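PDB 3R87: uncharacterized protein from Photobacterium profundum, which probably hydrolyses acyl thioesters, as a hotdog-fold thioesterase related to the 4-hydroxybenzoyl-CoA thioesterases. Local coordinates for residues 31-36 with 104-109; 39-44 with 90-95; 82-87 with 127-132; 112-117 with 123-128. All blocks are in the same frame, centred on the assembly; numbering follows the deposited sequence. Where two conformers were deposited one is given.

Interaction 1 of 4, residues 31-36 with 104-109; sequences KYFERA and AAVIGD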
loop_
_atom_site.group_PDB
_atom_site.type_symbol
_atom_site.label_atom_id
_atom_site.label_comp_id
_atom_site.label_asym_id
_atom_site.label_seq_id
_atom_site.Cartn_x
_atom_site.Cartn_y
_atom_site.Cartn_z
ATOM N N LYS A 31 0.636 -9.683 0.946
ATOM C CA LYS A 31 1.721 -9.199 0.078
ATOM C C LYS A 31 2.997 -10.035 0.303
ATOM O O LYS A 31 3.680 -10.406 -0.659
ATOM C CB LYS A 31 2.035 -7.719 0.373
ATOM C CG LYS A 31 0.899 -6.805 0.101
ATOM C CD LYS A 31 1.224 -5.364 0.464
ATOM C CE LYS A 31 0.008 -4.447 0.176
ATOM N NZ LYS A 31 0.374 -2.991 -0.008
ATOM N N TYR A 32 3.330 -10.263 1.587
ATOM C CA TYR A 32 4.547 -10.999 1.874
ATOM C C TYR A 32 4.448 -12.425 1.325
ATOM O O TYR A 32 5.430 -12.961 0.828
ATOM C CB TYR A 32 4.780 -11.076 3.375
ATOM C CG TYR A 32 4.760 -9.723 4.096
ATOM C CD1 TYR A 32 5.024 -8.503 3.454
ATOM C CD2 TYR A 32 4.420 -9.704 5.436
ATOM C CE1 TYR A 32 4.895 -7.315 4.153
ATOM C CE2 TYR A 32 4.300 -8.515 6.150
ATOM C CZ TYR A 32 4.518 -7.313 5.471
ATOM O OH TYR A 32 4.322 -6.162 6.173
ATOM N N PHE A 33 3.249 -13.028 1.421
ATOM C CA PHE A 33 3.051 -14.346 0.875
ATOM C C PHE A 33 3.243 -14.346 -0.631
ATOM O O PHE A 33 3.809 -15.280 -1.187
ATOM C CB PHE A 33 1.713 -14.901 1.273
ATOM C CG PHE A 33 1.550 -15.278 2.717
ATOM C CD1 PHE A 33 2.622 -15.403 3.595
ATOM C CD2 PHE A 33 0.293 -15.594 3.214
ATOM C CE1 PHE A 33 2.473 -15.845 4.887
ATOM C CE2 PHE A 33 0.143 -16.033 4.537
ATOM C CZ PHE A 33 1.220 -16.148 5.377
ATOM N N GLU A 34 2.758 -13.292 -1.318
ATOM C CA GLU A 34 2.942 -13.160 -2.750
ATOM C C GLU A 34 4.439 -13.114 -3.095
ATOM O O GLU A 34 4.881 -13.820 -4.018
ATOM C CB GLU A 34 2.193 -11.939 -3.273
ATOM C CG GLU A 34 2.032 -11.909 -4.770
ATOM C CD GLU A 34 3.306 -11.526 -5.569
ATOM O OE1 GLU A 34 4.075 -10.729 -5.118
ATOM O OE2 GLU A 34 3.497 -12.005 -6.708
ATOM N N ARG A 35 5.209 -12.303 -2.377
ATOM C CA ARG A 35 6.637 -12.212 -2.641
ATOM C C ARG A 35 7.266 -13.583 -2.529
ATOM O O ARG A 35 8.104 -13.995 -3.334
ATOM C CB ARG A 35 7.319 -11.278 -1.641
ATOM C CG ARG A 35 6.833 -9.848 -1.639
ATOM C CD ARG A 35 7.557 -9.078 -0.560
ATOM N NE ARG A 35 6.909 -7.813 -0.278
ATOM C CZ ARG A 35 7.191 -7.032 0.754
ATOM N NH1 ARG A 35 8.184 -7.381 1.580
ATOM N NH2 ARG A 35 6.455 -5.970 0.990
ATOM N N ALA A 36 6.916 -14.298 -1.452
ATOM C CA ALA A 36 7.537 -15.579 -1.171
ATOM C C ALA A 36 7.201 -16.586 -2.271
ATOM O O ALA A 36 8.081 -17.402 -2.637
ATOM C CB ALA A 36 7.112 -16.049 0.203
ATOM N N ALA A 104 3.646 -19.949 14.423
ATOM C CA ALA A 104 3.439 -18.983 13.371
ATOM C C ALA A 104 2.574 -17.822 13.865
ATOM O O ALA A 104 1.556 -18.051 14.544
ATOM C CB ALA A 104 2.745 -19.649 12.214
ATOM N N ALA A 105 2.932 -16.619 13.493
ATOM C CA ALA A 105 2.079 -15.461 13.765
ATOM C C ALA A 105 0.915 -15.390 12.814
ATOM O O ALA A 105 -0.152 -14.867 13.193
ATOM C CB ALA A 105 2.907 -14.190 13.627
ATOM N N VAL A 106 1.081 -15.836 11.587
ATOM C CA VAL A 106 0.079 -15.773 10.523
ATOM C C VAL A 106 0.194 -17.059 9.733
ATOM O O VAL A 106 1.328 -17.476 9.403
ATOM C CB VAL A 106 0.252 -14.553 9.625
ATOM C CG1 VAL A 106 -0.831 -14.513 8.531
ATOM C CG2 VAL A 106 0.282 -13.274 10.427
ATOM N N ILE A 107 -0.923 -17.651 9.396
ATOM C CA ILE A 107 -1.014 -18.855 8.569
ATOM C C ILE A 107 -1.908 -18.564 7.392
ATOM O O ILE A 107 -3.017 -18.026 7.585
ATOM C CB ILE A 107 -1.549 -20.024 9.372
ATOM C CG1 ILE A 107 -0.601 -20.384 10.514
ATOM C CG2 ILE A 107 -1.827 -21.236 8.422
ATOM C CD1 ILE A 107 -1.187 -21.313 11.579
ATOM N N GLY A 108 -1.520 -18.992 6.202
ATOM C CA GLY A 108 -2.377 -18.937 5.028
ATOM C C GLY A 108 -2.367 -20.254 4.297
ATOM O O GLY A 108 -1.300 -20.856 4.057
ATOM N N ASP A 109 -3.554 -20.699 3.897
ATOM C CA ASP A 109 -3.738 -21.764 2.935
ATOM C C ASP A 109 -4.257 -21.119 1.663
ATOM O O ASP A 109 -5.367 -20.529 1.671
ATOM C CB ASP A 109 -4.761 -22.810 3.434
ATOM C CG ASP A 109 -4.347 -23.509 4.697
ATOM O OD1 ASP A 109 -3.236 -24.010 4.730
ATOM O OD2 ASP A 109 -5.197 -23.589 5.652
#
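F33 reaches out from helix 31-36 to lay the end of its ring against G108 and V106 on strand 106-109, and these three residues make nearly all of the contact. The outer corner of the ring does the touching. F33 CE2 lies 3.8 Å from G108 N and 3.9 Å from G108 CA, while F33 CZ sits 4.1 Å from V106 CG1. The approach to both residues is oblique; the carbonyl carbon of I107 is the group that lies at the ring's edge, near its plane. F33 CG is turned away from the carbonyl carbon and runs beside the backbone N (chi1 -70°), which sends the ring off the helix toward the sheet. G108 presents bare backbone here, and this lets an aromatic carbon come right up to the strand. The short axes of helix and strand are 10.7 Å apart at an angle of 60°, a spacing bridged by the phenyl group. This is the central helix of the hotdog fold resting in the concave face of its antiparallel sheet. A105 and V106 both face V96, a classic beta bulge where the strand enters the contact; I78 and V96 also pack on F33. With no hydrogen bond between the segments, the contact rests on dispersion and burial of apolar surface, the ring lying against a G108 N-H already used within the sheet by Q94 O.

Interaction 2 of 4, residues 39-44 with 90-95; sequences HVIDSD and TLWRQE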
loop_
_atom_site.group_PDB
_atom_site.type_symbol
_atom_site.label_atom_id
_atom_site.label_comp_id
_atom_site.label_asym_id
_atom_site.label_seq_id
_atom_site.Cartn_x
_atom_site.Cartn_y
_atom_site.Cartn_z
ATOM N N HIS A 39 9.495 -16.033 -5.213
ATOM C CA HIS A 39 10.841 -16.572 -5.026
ATOM C C HIS A 39 10.883 -18.072 -5.199
ATOM O O HIS A 39 11.910 -18.593 -5.628
ATOM C CB HIS A 39 11.431 -16.139 -3.693
ATOM C CG HIS A 39 11.859 -14.707 -3.732
ATOM N ND1 HIS A 39 13.112 -14.312 -4.108
ATOM C CD2 HIS A 39 11.212 -13.571 -3.432
ATOM C CE1 HIS A 39 13.187 -12.982 -4.101
ATOM N NE2 HIS A 39 12.018 -12.500 -3.700
ATOM N N VAL A 40 9.810 -18.807 -4.891
ATOM C CA VAL A 40 9.748 -20.239 -5.185
ATOM C C VAL A 40 9.717 -20.445 -6.685
ATOM O O VAL A 40 10.428 -21.318 -7.235
ATOM C CB VAL A 40 8.583 -20.908 -4.493
ATOM C CG1 VAL A 40 8.438 -22.354 -4.943
ATOM C CG2 VAL A 40 8.704 -20.823 -3.015
ATOM N N ILE A 41 8.889 -19.680 -7.386
ATOM C CA ILE A 41 8.667 -19.857 -8.806
ATOM C C ILE A 41 9.830 -19.377 -9.680
ATOM O O ILE A 41 10.170 -20.011 -10.671
ATOM C CB ILE A 41 7.359 -19.140 -9.216
ATOM C CG1 ILE A 41 6.132 -19.797 -8.566
ATOM C CG2 ILE A 41 7.236 -19.088 -10.757
ATOM C CD1 ILE A 41 4.909 -18.910 -8.599
ATOM N N ASP A 42 10.452 -18.274 -9.269
ATOM C CA ASP A 42 11.463 -17.483 -9.947
ATOM C C ASP A 42 10.750 -16.316 -10.618
ATOM O O ASP A 42 9.995 -16.477 -11.610
ATOM C CB ASP A 42 12.294 -18.270 -10.976
ATOM C CG ASP A 42 13.470 -17.482 -11.485
ATOM O OD1 ASP A 42 14.412 -18.144 -11.875
ATOM O OD2 ASP A 42 13.407 -16.348 -11.699
ATOM N N SER A 43 10.988 -15.106 -10.119
ATOM C CA SER A 43 10.296 -13.953 -10.639
ATOM C C SER A 43 10.655 -13.662 -12.093
ATOM O O SER A 43 9.841 -13.123 -12.816
ATOM C CB SER A 43 10.656 -12.744 -9.738
ATOM O OG SER A 43 12.052 -12.671 -9.511
ATOM N N ASP A 44 11.881 -14.003 -12.534
ATOM C CA ASP A 44 12.214 -13.788 -13.901
ATOM C C ASP A 44 11.380 -14.630 -14.843
ATOM O O ASP A 44 11.013 -14.226 -15.932
ATOM C CB ASP A 44 13.719 -14.116 -14.157
ATOM C CG ASP A 44 14.638 -13.046 -13.695
ATOM O OD1 ASP A 44 14.227 -11.877 -13.465
ATOM O OD2 ASP A 44 15.852 -13.311 -13.690
ATOM N N THR A 90 -2.677 -25.031 -7.743
ATOM C CA THR A 90 -1.531 -25.192 -6.874
ATOM C C THR A 90 -1.973 -24.768 -5.486
ATOM O O THR A 90 -2.572 -23.701 -5.317
ATOM C CB THR A 90 -0.305 -24.395 -7.359
ATOM O OG1 THR A 90 0.018 -24.776 -8.680
ATOM C CG2 THR A 90 0.920 -24.813 -6.516
ATOM N N LEU A 91 -1.698 -25.609 -4.459
ATOM C CA LEU A 91 -1.983 -25.296 -3.106
ATOM C C LEU A 91 -0.734 -24.860 -2.384
ATOM O O LEU A 91 0.307 -25.542 -2.499
ATOM C CB LEU A 91 -2.600 -26.541 -2.398
ATOM C CG LEU A 91 -3.646 -27.220 -3.184
ATOM C CD1 LEU A 91 -4.098 -28.461 -2.420
ATOM C CD2 LEU A 91 -4.805 -26.225 -3.486
ATOM N N TRP A 92 -0.788 -23.774 -1.677
ATOM C CA TRP A 92 0.335 -23.228 -0.952
ATOM C C TRP A 92 -0.005 -23.167 0.516
ATOM O O TRP A 92 -1.111 -22.724 0.894
ATOM C CB TRP A 92 0.688 -21.847 -1.466
ATOM C CG TRP A 92 1.023 -21.754 -2.913
ATOM C CD1 TRP A 92 0.175 -21.619 -3.963
ATOM C CD2 TRP A 92 2.346 -21.748 -3.488
ATOM N NE1 TRP A 92 0.889 -21.535 -5.125
ATOM C CE2 TRP A 92 2.222 -21.597 -4.877
ATOM C CE3 TRP A 92 3.645 -21.783 -2.934
ATOM C CZ2 TRP A 92 3.336 -21.489 -5.742
ATOM C CZ3 TRP A 92 4.734 -21.687 -3.772
ATOM C CH2 TRP A 92 4.572 -21.578 -5.146
ATOM N N ARG A 93 0.921 -23.572 1.380
ATOM C CA ARG A 93 0.866 -23.336 2.798
ATOM C C ARG A 93 1.922 -22.293 3.100
ATOM O O ARG A 93 3.102 -22.522 2.793
ATOM C CB ARG A 93 1.126 -24.625 3.589
ATOM C CG ARG A 93 1.235 -24.408 5.079
ATOM C CD ARG A 93 -0.090 -24.045 5.679
ATOM N NE ARG A 93 -0.027 -24.061 7.129
ATOM C CZ ARG A 93 -1.023 -24.455 7.906
ATOM N NH1 ARG A 93 -2.270 -24.690 7.430
ATOM N NH2 ARG A 93 -0.778 -24.500 9.202
ATOM N N GLN A 94 1.555 -21.168 3.711
ATOM C CA GLN A 94 2.474 -20.102 3.959
ATOM C C GLN A 94 2.317 -19.610 5.364
ATOM O O GLN A 94 1.178 -19.477 5.868
ATOM C CB GLN A 94 2.340 -18.961 2.936
ATOM C CG GLN A 94 2.451 -19.482 1.514
ATOM C CD GLN A 94 2.590 -18.376 0.509
ATOM O OE1 GLN A 94 1.590 -17.971 -0.109
ATOM N NE2 GLN A 94 3.790 -17.838 0.370
ATOM N N GLU A 95 3.418 -19.322 6.052
ATOM C CA GLU A 95 3.379 -18.930 7.426
ATOM C C GLU A 95 4.375 -17.823 7.699
ATOM O O GLU A 95 5.489 -17.843 7.183
ATOM C CB GLU A 95 3.703 -20.112 8.367
ATOM C CG GLU A 95 2.717 -21.275 8.150
ATOM C CD GLU A 95 2.921 -22.451 9.047
ATOM O OE1 GLU A 95 3.895 -22.463 9.856
ATOM O OE2 GLU A 95 2.102 -23.404 8.951
#
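V40 and W92 approach each other head-on, the valine from helix 39-41 and the indole from strand 90-95. V40 meets the six-membered ring at its edge: V40 CG1, near the ring plane, is 3.9 Å from W92 CZ3 and equally far from W92 CH2, with V40 CB 4.0 Å from W92 CZ3. I41 crosses the indole at about a right angle and brings its terminal methyl obliquely to the neighbouring corner, I41 CD1 to W92 CZ2 being 4.2 Å. W92 CG lies beside its own backbone N (chi1 -58°), and together with chi2 at 85° this directs the six-membered end of the indole at V40 and I41. In the hotdog fold this is the apolar layer between the central helix and the sheet wrapped round it. Past I41 the helix breaks at D42, whose positive phi turns the chain and whose OD2 caps the next helix by accepting from D44 N. On the strand, R93 grips E95 OE2 side-on with NE and NH2. The F82 ring meets W92 at a tilt, and T90 CG2, in one of the two conformers of T90, sits 3.4 Å above one indole face, offset toward the rim.

Interaction 3 of 4, residues 82-87 with 127-132; sequences FTLDGK and DILASM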
loop_
_atom_site.group_PDB
_atom_site.type_symbol
_atom_site.label_atom_id
_atom_site.label_comp_id
_atom_site.label_asym_id
_atom_site.label_seq_id
_atom_site.Cartn_x
_atom_site.Cartn_y
_atom_site.Cartn_z
ATOM N N PHE A 82 4.385 -25.993 -1.190
ATOM C CA PHE A 82 3.357 -26.156 -2.206
ATOM C C PHE A 82 3.082 -27.575 -2.464
ATOM O O PHE A 82 3.939 -28.468 -2.265
ATOM C CB PHE A 82 3.686 -25.426 -3.570
ATOM C CG PHE A 82 4.852 -25.992 -4.281
ATOM C CD1 PHE A 82 6.189 -25.513 -4.118
ATOM C CD2 PHE A 82 4.652 -27.068 -5.185
ATOM C CE1 PHE A 82 7.249 -26.071 -4.794
ATOM C CE2 PHE A 82 5.762 -27.625 -5.814
ATOM C CZ PHE A 82 7.083 -27.101 -5.653
ATOM N N THR A 83 1.869 -27.835 -2.946
ATOM C CA THR A 83 1.498 -29.139 -3.459
ATOM C C THR A 83 0.650 -28.883 -4.708
ATOM O O THR A 83 -0.128 -27.986 -4.810
ATOM C CB THR A 83 0.658 -29.884 -2.440
ATOM O OG1 THR A 83 -0.639 -29.470 -2.469
ATOM C CG2 THR A 83 1.041 -29.581 -0.982
ATOM N N LEU A 84 0.846 -29.708 -5.677
ATOM C CA LEU A 84 0.082 -29.623 -6.938
ATOM C C LEU A 84 -1.242 -30.330 -6.726
ATOM O O LEU A 84 -1.266 -31.411 -6.132
ATOM C CB LEU A 84 0.893 -30.221 -8.110
ATOM C CG LEU A 84 2.380 -29.749 -8.046
ATOM C CD1 LEU A 84 3.411 -30.480 -8.930
ATOM C CD2 LEU A 84 2.353 -28.183 -8.331
ATOM N N ASP A 85 -2.338 -29.831 -7.261
ATOM C CA ASP A 85 -3.617 -30.470 -7.067
ATOM C C ASP A 85 -4.267 -30.562 -8.483
ATOM O O ASP A 85 -5.092 -29.745 -8.841
ATOM C CB ASP A 85 -4.418 -29.582 -6.100
ATOM C CG ASP A 85 -5.834 -30.086 -5.851
ATOM O OD1 ASP A 85 -6.746 -29.246 -5.515
ATOM O OD2 ASP A 85 -6.036 -31.304 -5.959
ATOM N N GLY A 86 -3.822 -31.510 -9.314
ATOM C CA GLY A 86 -4.163 -31.517 -10.736
ATOM C C GLY A 86 -3.331 -30.578 -11.593
ATOM O O GLY A 86 -2.416 -29.841 -11.087
ATOM N N LYS A 87 -3.753 -30.449 -12.853
ATOM C CA LYS A 87 -3.102 -29.572 -13.880
ATOM C C LYS A 87 -3.321 -28.058 -13.735
ATOM O O LYS A 87 -2.491 -27.276 -14.286
ATOM C CB LYS A 87 -3.643 -30.024 -15.276
ATOM C CG LYS A 87 -3.028 -29.370 -16.556
ATOM C CD LYS A 87 -3.381 -30.194 -17.883
ATOM C CE LYS A 87 -4.777 -30.207 -18.517
ATOM N NZ LYS A 87 -5.163 -29.168 -19.583
ATOM N N ASP A 127 7.465 -25.288 -17.584
ATOM C CA ASP A 127 8.680 -24.582 -17.185
ATOM C C ASP A 127 8.571 -23.920 -15.838
ATOM O O ASP A 127 9.578 -23.846 -15.101
ATOM C CB ASP A 127 8.950 -23.488 -18.149
ATOM C CG ASP A 127 10.358 -22.888 -17.951
ATOM O OD1 ASP A 127 11.411 -23.584 -17.847
ATOM O OD2 ASP A 127 10.397 -21.651 -17.876
ATOM N N ILE A 128 7.356 -23.496 -15.476
ATOM C CA ILE A 128 7.109 -22.972 -14.132
ATOM C C ILE A 128 7.224 -24.086 -13.132
ATOM O O ILE A 128 7.874 -23.950 -12.096
ATOM C CB ILE A 128 5.769 -22.248 -14.070
ATOM C CG1 ILE A 128 5.764 -20.994 -14.945
ATOM C CG2 ILE A 128 5.399 -21.953 -12.630
ATOM C CD1 ILE A 128 6.678 -19.887 -14.476
ATOM N N LEU A 129 6.557 -25.244 -13.439
ATOM C CA LEU A 129 6.655 -26.361 -12.494
ATOM C C LEU A 129 8.120 -26.818 -12.346
ATOM O O LEU A 129 8.547 -27.102 -11.242
ATOM C CB LEU A 129 5.802 -27.548 -12.987
ATOM C CG LEU A 129 4.269 -27.345 -13.061
ATOM C CD1 LEU A 129 3.559 -28.520 -13.832
ATOM C CD2 LEU A 129 3.782 -27.165 -11.644
ATOM N N ALA A 130 8.854 -26.814 -13.421
ATOM C CA ALA A 130 10.284 -27.207 -13.336
ATOM C C ALA A 130 11.039 -26.290 -12.407
ATOM O O ALA A 130 11.853 -26.743 -11.616
ATOM C CB ALA A 130 10.886 -27.185 -14.716
ATOM N N SER A 131 10.771 -24.983 -12.560
ATOM C CA SER A 131 11.455 -23.996 -11.774
ATOM C C SER A 131 11.113 -24.217 -10.296
ATOM O O SER A 131 11.929 -24.062 -9.401
ATOM C CB SER A 131 11.173 -22.591 -12.291
ATOM O OG SER A 131 11.929 -21.656 -11.661
ATOM N N MET A 132 9.812 -24.401 -10.049
ATOM C CA MET A 132 9.337 -24.607 -8.680
ATOM C C MET A 132 9.970 -25.792 -8.042
ATOM O O MET A 132 10.281 -25.740 -6.836
ATOM C CB MET A 132 7.819 -24.838 -8.661
ATOM C CG MET A 132 7.020 -23.561 -8.983
ATOM S SD MET A 132 5.289 -23.837 -9.333
ATOM C CE MET A 132 4.698 -24.617 -7.816
#
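M132 and F82 form a Met-aromatic pair where helix 126-133, close to the C terminus, packs on strand 75-85 of the hotdog sheet. The methionine side chain can be followed outward along the ring. M132 CB starts at the far end of the phenyl group, 3.8 Å from F82 CZ; the backbone joins in there, M132 O lying 3.7 Å from both F82 CZ and F82 CE1. M132 CG continues the extended run to the sulfur, which stands above the face at a distance, M132 SD lying 5.2 Å from the F82 ring centroid and 8° off the normal. There the chain bends (chi3 59°) and turns the terminal methyl back down onto the ring. M132 CE thus makes a CH-pi contact over the centre of the face, 3.7 Å from the F82 centroid, with F82 CD2 the nearest ring atom at 3.6 Å. The sulfur lies farther from the ring than the methyl it carries, which makes the methyl the working end of the pair. F82 CG takes the crowded position between its backbone N and carbonyl carbon (chi1 66°), and this presents a ring face to M132 CE. W92 and V40 also pack on F82, while I41, T90 and W92 pack on M132. Nearer the surface L84 crosses L129 obliquely, in one of the two conformers of L129, with L84 CD2 3.7 Å from L129 CD2. The same L84 CD2 also comes within 4.3 Å of M132 CE.

Interaction 4 of 4, residues 112-117 with 123-128; sequences MVCLDK and PVPADI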
loop_
_atom_site.group_PDB
_atom_site.type_symbol
_atom_site.label_atom_id
_atom_site.label_comp_id
_atom_site.label_asym_id
_atom_site.label_seq_id
_atom_site.Cartn_x
_atom_site.Cartn_y
_atom_site.Cartn_z
ATOM N N MET A 112 -4.031 -21.325 -5.887
ATOM C CA MET A 112 -3.594 -20.534 -7.005
ATOM C C MET A 112 -4.039 -21.201 -8.320
ATOM O O MET A 112 -3.919 -22.439 -8.436
ATOM C CB MET A 112 -2.040 -20.565 -6.954
ATOM C CG MET A 112 -1.347 -19.783 -8.036
ATOM S SD MET A 112 0.430 -19.802 -8.044
ATOM C CE MET A 112 0.939 -21.238 -8.655
ATOM N N VAL A 113 -4.429 -20.388 -9.294
ATOM C CA VAL A 113 -4.693 -20.825 -10.670
ATOM C C VAL A 113 -3.834 -19.973 -11.615
ATOM O O VAL A 113 -3.244 -18.987 -11.255
ATOM C CB VAL A 113 -6.173 -20.649 -10.968
ATOM C CG1 VAL A 113 -6.979 -21.549 -10.046
ATOM C CG2 VAL A 113 -6.669 -19.197 -10.804
ATOM N N CYS A 114 -3.780 -20.445 -12.891
ATOM C CA CYS A 114 -3.081 -19.738 -13.957
ATOM C C CYS A 114 -4.099 -19.222 -14.994
ATOM O O CYS A 114 -4.960 -19.979 -15.366
ATOM C CB CYS A 114 -2.097 -20.722 -14.582
ATOM S SG CYS A 114 -1.118 -19.999 -15.984
ATOM N N LEU A 115 -4.066 -17.949 -15.326
ATOM C CA LEU A 115 -5.074 -17.320 -16.198
ATOM C C LEU A 115 -4.377 -16.684 -17.389
ATOM O O LEU A 115 -3.259 -16.112 -17.245
ATOM C CB LEU A 115 -5.874 -16.206 -15.408
ATOM C CG LEU A 115 -6.592 -16.555 -14.159
ATOM C CD1 LEU A 115 -7.304 -15.364 -13.575
ATOM C CD2 LEU A 115 -7.579 -17.735 -14.305
ATOM N N ASP A 116 -5.049 -16.667 -18.518
ATOM C CA ASP A 116 -4.655 -15.790 -19.631
ATOM C C ASP A 116 -5.345 -14.421 -19.487
ATOM O O ASP A 116 -6.062 -14.147 -18.481
ATOM C CB ASP A 116 -4.944 -16.483 -20.961
ATOM C CG ASP A 116 -6.428 -16.677 -21.224
ATOM O OD1 ASP A 116 -7.285 -16.037 -20.575
ATOM O OD2 ASP A 116 -6.656 -17.574 -22.050
ATOM N N LYS A 117 -5.112 -13.574 -20.485
ATOM C CA LYS A 117 -5.555 -12.205 -20.353
ATOM C C LYS A 117 -7.088 -12.091 -20.425
ATOM O O LYS A 117 -7.643 -11.101 -19.940
ATOM C CB LYS A 117 -4.797 -11.317 -21.345
ATOM C CG LYS A 117 -3.360 -11.012 -20.912
ATOM C CD LYS A 117 -2.805 -9.970 -21.828
ATOM C CE LYS A 117 -1.316 -9.936 -21.737
ATOM N NZ LYS A 117 -0.803 -8.674 -22.330
ATOM N N PRO A 123 -3.564 -24.638 -17.736
ATOM C CA PRO A 123 -2.693 -25.575 -16.914
ATOM C C PRO A 123 -1.378 -24.795 -16.454
ATOM O O PRO A 123 -0.904 -23.930 -17.183
ATOM C CB PRO A 123 -2.302 -26.669 -17.930
ATOM C CG PRO A 123 -3.456 -26.618 -18.895
ATOM C CD PRO A 123 -3.730 -25.129 -19.127
ATOM N N VAL A 124 -0.801 -25.162 -15.317
ATOM C CA VAL A 124 0.498 -24.549 -14.894
ATOM C C VAL A 124 1.557 -24.940 -15.920
ATOM O O VAL A 124 1.740 -26.110 -16.189
ATOM C CB VAL A 124 1.044 -24.986 -13.530
ATOM C CG1 VAL A 124 2.367 -24.274 -13.185
ATOM C CG2 VAL A 124 0.017 -24.799 -12.413
ATOM N N PRO A 125 2.264 -23.969 -16.549
ATOM C CA PRO A 125 3.266 -24.352 -17.569
ATOM C C PRO A 125 4.335 -25.244 -16.994
ATOM O O PRO A 125 4.828 -25.047 -15.882
ATOM C CB PRO A 125 3.798 -22.987 -18.010
ATOM C CG PRO A 125 2.679 -22.015 -17.752
ATOM C CD PRO A 125 2.071 -22.498 -16.432
ATOM N N ALA A 126 4.806 -26.225 -17.794
ATOM C CA ALA A 126 5.865 -27.118 -17.343
ATOM C C ALA A 126 7.131 -26.372 -16.917
ATOM O O ALA A 126 7.795 -26.781 -15.984
ATOM C CB ALA A 126 6.284 -28.084 -18.488
ATOM N N ASP A 127 7.465 -25.288 -17.584
ATOM C CA ASP A 127 8.680 -24.582 -17.185
ATOM C C ASP A 127 8.571 -23.920 -15.838
ATOM O O ASP A 127 9.578 -23.846 -15.101
ATOM C CB ASP A 127 8.950 -23.488 -18.149
ATOM C CG ASP A 127 10.358 -22.888 -17.951
ATOM O OD1 ASP A 127 11.411 -23.584 -17.847
ATOM O OD2 ASP A 127 10.397 -21.651 -17.876
ATOM N N ILE A 128 7.356 -23.496 -15.476
ATOM C CA ILE A 128 7.109 -22.972 -14.132
ATOM C C ILE A 128 7.224 -24.086 -13.132
ATOM O O ILE A 128 7.874 -23.950 -12.096
ATOM C CB ILE A 128 5.769 -22.248 -14.070
ATOM C CG1 ILE A 128 5.764 -20.994 -14.945
ATOM C CG2 ILE A 128 5.399 -21.953 -12.630
ATOM C CD1 ILE A 128 6.678 -19.887 -14.476
#
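C114, on strand 112-115, points its thiol at the P123-V124-P125 turn that leads into helix 126-133. The apolar part of the contact is a single meeting: C114 SG lies 4.1 Å from P125 CD, the ring carbon next to the proline nitrogen. C114 SG stands anti to the backbone N (chi1 179°), and this carries it from the strand toward the turn. The cysteine was modelled in two conformers, and this account holds for one of them. F57 packs on C114 from the neighbouring strand. V124 and M112 lose some surface here without touching across the contact, although C114 and V124 have the closest CA atoms of the two segments, at 6.1 Å. The one polar atom near the thiol, P123 O, lies equally far, 4.1 Å from C114 SG, with no hydrogen bond.

Backbone bonds frame the site. C114 pairs with Q122 in the small antiparallel hairpin of strands 106-115 and 121-122, and V124 pairs with K87. P125 is the N-cap of helix 126-133, and I128 N makes a weak hydrogen bond to P125 O in its first turn.

Two salt bridges lie close by: D116 OD2 with R120 NE near the hairpin's turn, and D127 OD2, in the conformer described here, with K45 NZ. D127 and H53 bind magnesium in a structure of this protein, though the metal is absent here, and the P125 side chain is about 7 Å from that of H53. With no hydrogen bond across the segments, the contact rests on van der Waals packing alone, consistent with a side chain modelled in two positions.

Helix 28-41, which follows strand 7-12, opens two of the contacts. Interaction 1 closes a long loop from it to strand 106-115, and interaction 2, from the helix's C-terminal end to strand 89-97, lies within that loop. Interaction 3, from strand 75-85 to helix 126-133, crosses both, starting inside them and ending beyond. Interaction 4 begins after interactions 1 and 2 have closed, spans only a short hairpin, and finishes on the stretch that interaction 3 also uses, the two sharing D127 and I128. Interactions 1 and 2 join the central helix to adjacent sheet strands, linked to each other by the D109-R93 salt bridge; I41 O to S131 OG links interactions 2 and 3.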